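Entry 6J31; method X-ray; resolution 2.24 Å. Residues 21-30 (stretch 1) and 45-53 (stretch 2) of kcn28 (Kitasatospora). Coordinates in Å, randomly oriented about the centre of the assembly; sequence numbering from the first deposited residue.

Stretch 1 21-30: SLELIRELVA
Stretch 2 (45-53) AAVTETGAE

Residues 22-30 form a regular α-helix, with phi and psi near -64° and -40° and i to i-4 hydrogen bonds such as Arg26 N to Leu22 O (2.9 Å) and Val29 N to Ile25 O (2.9 Å). Against it lies the final part of a second helix, which begins earlier in the chain and includes residues 45-49, and the turn that follows. Residues 45-49 run in roughly the same sense as the first helix, though clearly inclined to it. The backbones come closest where Arg26 CA and Thr50 CA stand 5.1 Å apart, and the contact buries 379 Å² in all.

Thr50, at phi/psi -65°/-20°, sits at the centre of the contact and is covered more than any other residue. Its chi1 of -139° lies between wells and sets OG1 3.5 Å from Ile25 CB. The same oxygen sits 3.0 Å from Leu22 O, but the angle is too poor for a hydrogen bond, and that carbonyl already accepts from Arg26 N. The backbone of the turn also packs closely: Thr50 O is 3.7 Å from Arg26 CA.

Gly51 then leaves helical geometry at phi/psi 92°/-6°. At these angles a CB would jam against the carbonyl oxygen of Thr50, which by itself calls for glycine; an ideal CB would point toward the first helix, 3.6 Å from Val29 CG1, close but not in itself a clash. Ala52, extended at -82°/162°, has its methyl beside the helix in apolar contact: its CB lies 3.8 Å from Ile25 CG2 and 4.5 Å from Val29 CG2. Ile25 (chi1 m, chi2 m) points its CA-to-CB bond toward the turn, while the end of its side chain leads away. Val29 (t) also points toward the turn and brings CG2 to 4.0 Å from Gly51 O. One helical turn before Arg26, Leu22 has chi1 m (-81°) and chi2 near 4°, an eclipsed, off-well value; its CD1 reaches 4.3 Å from Ala46 O.

The polar link depends on the length of Arg26. Its CA-to-CB bond points sideways, but chi1 t and chi2 t extend the chain before chi3 m and chi4 near -71° turn the guanidinium to meet Glu49. NH2 donates to Glu49 OE1 at 2.8 Å (160°), forming a salt bridge in which the carboxylate oxygen lies at the guanidinium edge, near its plane. NH1 adds longer bonds to Glu49 OE1 (3.3 Å) and Glu49 O (3.1 Å). Glu49 answers with chi1 t and chi2 m, bringing its carboxylate nearer. Glu23 (m, m, chi3 -47°) folds along its own helix to accept Arg26 NE at OE1 (3.0 Å) and Arg26 NH2 at OE2 (3.2 Å). One cation thus joins two carboxylates, drawing on the guanidinium's several planar donors.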

# COMPACT_ATOMS: atom_id res chain seq x y z
N SER A 21 5.44 -0.78 -6.85
CA SER A 21 6.63 -1.31 -7.51
C SER A 21 6.77 -0.95 -8.99
O SER A 21 7.74 -1.39 -9.61
CB SER A 21 6.70 -2.83 -7.35
OG SER A 21 5.52 -3.45 -7.83
N LEU A 22 5.85 -0.16 -9.57
CA LEU A 22 5.96 0.13 -11.00
C LEU A 22 7.31 0.75 -11.36
O LEU A 22 7.95 0.34 -12.33
CB LEU A 22 4.82 1.04 -11.49
CG LEU A 22 3.43 0.48 -11.81
CD1 LEU A 22 3.29 -1.01 -11.51
CD2 LEU A 22 2.31 1.30 -11.18
N GLU A 23 7.75 1.75 -10.59
CA GLU A 23 9.01 2.39 -10.91
C GLU A 23 10.19 1.45 -10.71
O GLU A 23 11.20 1.57 -11.40
CB GLU A 23 9.19 3.66 -10.07
CG GLU A 23 8.21 4.76 -10.43
CD GLU A 23 8.09 4.99 -11.92
OE1 GLU A 23 9.14 5.07 -12.60
OE2 GLU A 23 6.95 5.09 -12.42
N LEU A 24 10.07 0.51 -9.77
CA LEU A 24 11.12 -0.49 -9.62
C LEU A 24 11.21 -1.39 -10.85
O LEU A 24 12.31 -1.66 -11.35
CB LEU A 24 10.88 -1.32 -8.35
CG LEU A 24 11.82 -2.50 -8.09
CD1 LEU A 24 13.26 -2.01 -8.10
CD2 LEU A 24 11.51 -3.14 -6.75
N ILE A 25 10.06 -1.84 -11.36
CA ILE A 25 10.06 -2.69 -12.55
C ILE A 25 10.57 -1.90 -13.76
O ILE A 25 11.35 -2.42 -14.57
CB ILE A 25 8.66 -3.26 -12.82
CG1 ILE A 25 8.12 -3.97 -11.57
CG2 ILE A 25 8.71 -4.22 -13.99
CD1 ILE A 25 8.96 -5.15 -11.14
N ARG A 26 10.14 -0.65 -13.89
CA ARG A 26 10.61 0.20 -14.97
C ARG A 26 12.12 0.36 -14.93
O ARG A 26 12.78 0.34 -15.97
CB ARG A 26 9.92 1.56 -14.89
CG ARG A 26 9.99 2.36 -16.17
CD ARG A 26 9.64 3.82 -15.93
NE ARG A 26 8.33 3.96 -15.29
CZ ARG A 26 7.17 3.72 -15.90
NH1 ARG A 26 7.15 3.31 -17.16
NH2 ARG A 26 6.04 3.89 -15.24
N GLU A 27 12.68 0.52 -13.73
CA GLU A 27 14.13 0.65 -13.60
C GLU A 27 14.85 -0.63 -14.00
O GLU A 27 15.90 -0.58 -14.65
CB GLU A 27 14.50 1.05 -12.17
CG GLU A 27 16.00 1.02 -11.88
CD GLU A 27 16.79 2.04 -12.69
OE1 GLU A 27 16.19 3.04 -13.15
OE2 GLU A 27 18.00 1.82 -12.89
N LEU A 28 14.32 -1.78 -13.59
CA LEU A 28 14.94 -3.05 -13.97
C LEU A 28 14.91 -3.25 -15.47
O LEU A 28 15.87 -3.74 -16.07
CB LEU A 28 14.25 -4.21 -13.25
CG LEU A 28 14.42 -4.22 -11.72
CD1 LEU A 28 13.49 -5.24 -11.08
CD2 LEU A 28 15.88 -4.48 -11.34
N VAL A 29 13.81 -2.85 -16.11
CA VAL A 29 13.73 -2.92 -17.57
C VAL A 29 14.74 -1.98 -18.19
O VAL A 29 15.46 -2.34 -19.14
CB VAL A 29 12.29 -2.60 -18.04
CG1 VAL A 29 12.27 -2.36 -19.54
CG2 VAL A 29 11.34 -3.72 -17.65
N ALA A 30 14.84 -0.76 -17.66
CA ALA A 30 15.77 0.23 -18.19
C ALA A 30 17.22 -0.23 -18.06
O ALA A 30 18.07 0.23 -18.83
CB ALA A 30 15.58 1.57 -17.47
N ALA A 45 -3.09 -2.69 -18.20
CA ALA A 45 -2.61 -1.34 -18.51
C ALA A 45 -1.42 -0.97 -17.64
O ALA A 45 -0.38 -0.54 -18.14
CB ALA A 45 -3.75 -0.34 -18.34
N ALA A 46 -1.55 -1.13 -16.32
CA ALA A 46 -0.45 -0.78 -15.42
C ALA A 46 0.76 -1.67 -15.65
O ALA A 46 1.90 -1.19 -15.60
CB ALA A 46 -0.91 -0.85 -13.97
N VAL A 47 0.54 -2.96 -15.89
CA VAL A 47 1.67 -3.87 -16.10
C VAL A 47 2.41 -3.50 -17.38
O VAL A 47 3.63 -3.36 -17.38
CB VAL A 47 1.19 -5.33 -16.13
CG1 VAL A 47 2.32 -6.23 -16.61
CG2 VAL A 47 0.72 -5.76 -14.75
N THR A 48 1.68 -3.33 -18.49
CA THR A 48 2.37 -3.05 -19.75
C THR A 48 3.03 -1.68 -19.76
O THR A 48 4.06 -1.50 -20.41
CB THR A 48 1.41 -3.17 -20.95
OG1 THR A 48 0.31 -2.27 -20.78
CG2 THR A 48 0.90 -4.60 -21.09
N GLU A 49 2.45 -0.71 -19.05
CA GLU A 49 3.06 0.62 -19.03
C GLU A 49 4.44 0.58 -18.39
O GLU A 49 5.32 1.38 -18.75
CB GLU A 49 2.14 1.60 -18.28
CG GLU A 49 2.27 3.04 -18.75
CD GLU A 49 3.49 3.75 -18.22
OE1 GLU A 49 3.90 3.45 -17.07
OE2 GLU A 49 4.05 4.59 -18.95
N THR A 50 4.66 -0.36 -17.48
CA THR A 50 5.96 -0.55 -16.84
C THR A 50 7.04 -0.99 -17.83
O THR A 50 8.23 -0.85 -17.55
CB THR A 50 5.80 -1.55 -15.69
OG1 THR A 50 6.56 -1.11 -14.56
CG2 THR A 50 6.25 -2.91 -16.08
N GLY A 51 6.65 -1.54 -18.99
CA GLY A 51 7.60 -2.07 -19.94
C GLY A 51 7.92 -3.53 -19.78
O GLY A 51 8.65 -4.09 -20.61
N ALA A 52 7.40 -4.18 -18.74
CA ALA A 52 7.65 -5.59 -18.57
C ALA A 52 6.69 -6.40 -19.44
O ALA A 52 5.64 -5.92 -19.87
CB ALA A 52 7.51 -6.00 -17.10
N GLU A 53 7.05 -7.65 -19.65
CA GLU A 53 6.25 -8.58 -20.44
C GLU A 53 5.11 -9.09 -19.57
O GLU A 53 5.34 -9.73 -18.54
CB GLU A 53 7.15 -9.72 -20.90
CG GLU A 53 6.75 -10.45 -22.16
CD GLU A 53 7.81 -11.48 -22.55
OE1 GLU A 53 9.01 -11.13 -22.55
OE2 GLU A 53 7.44 -12.64 -22.84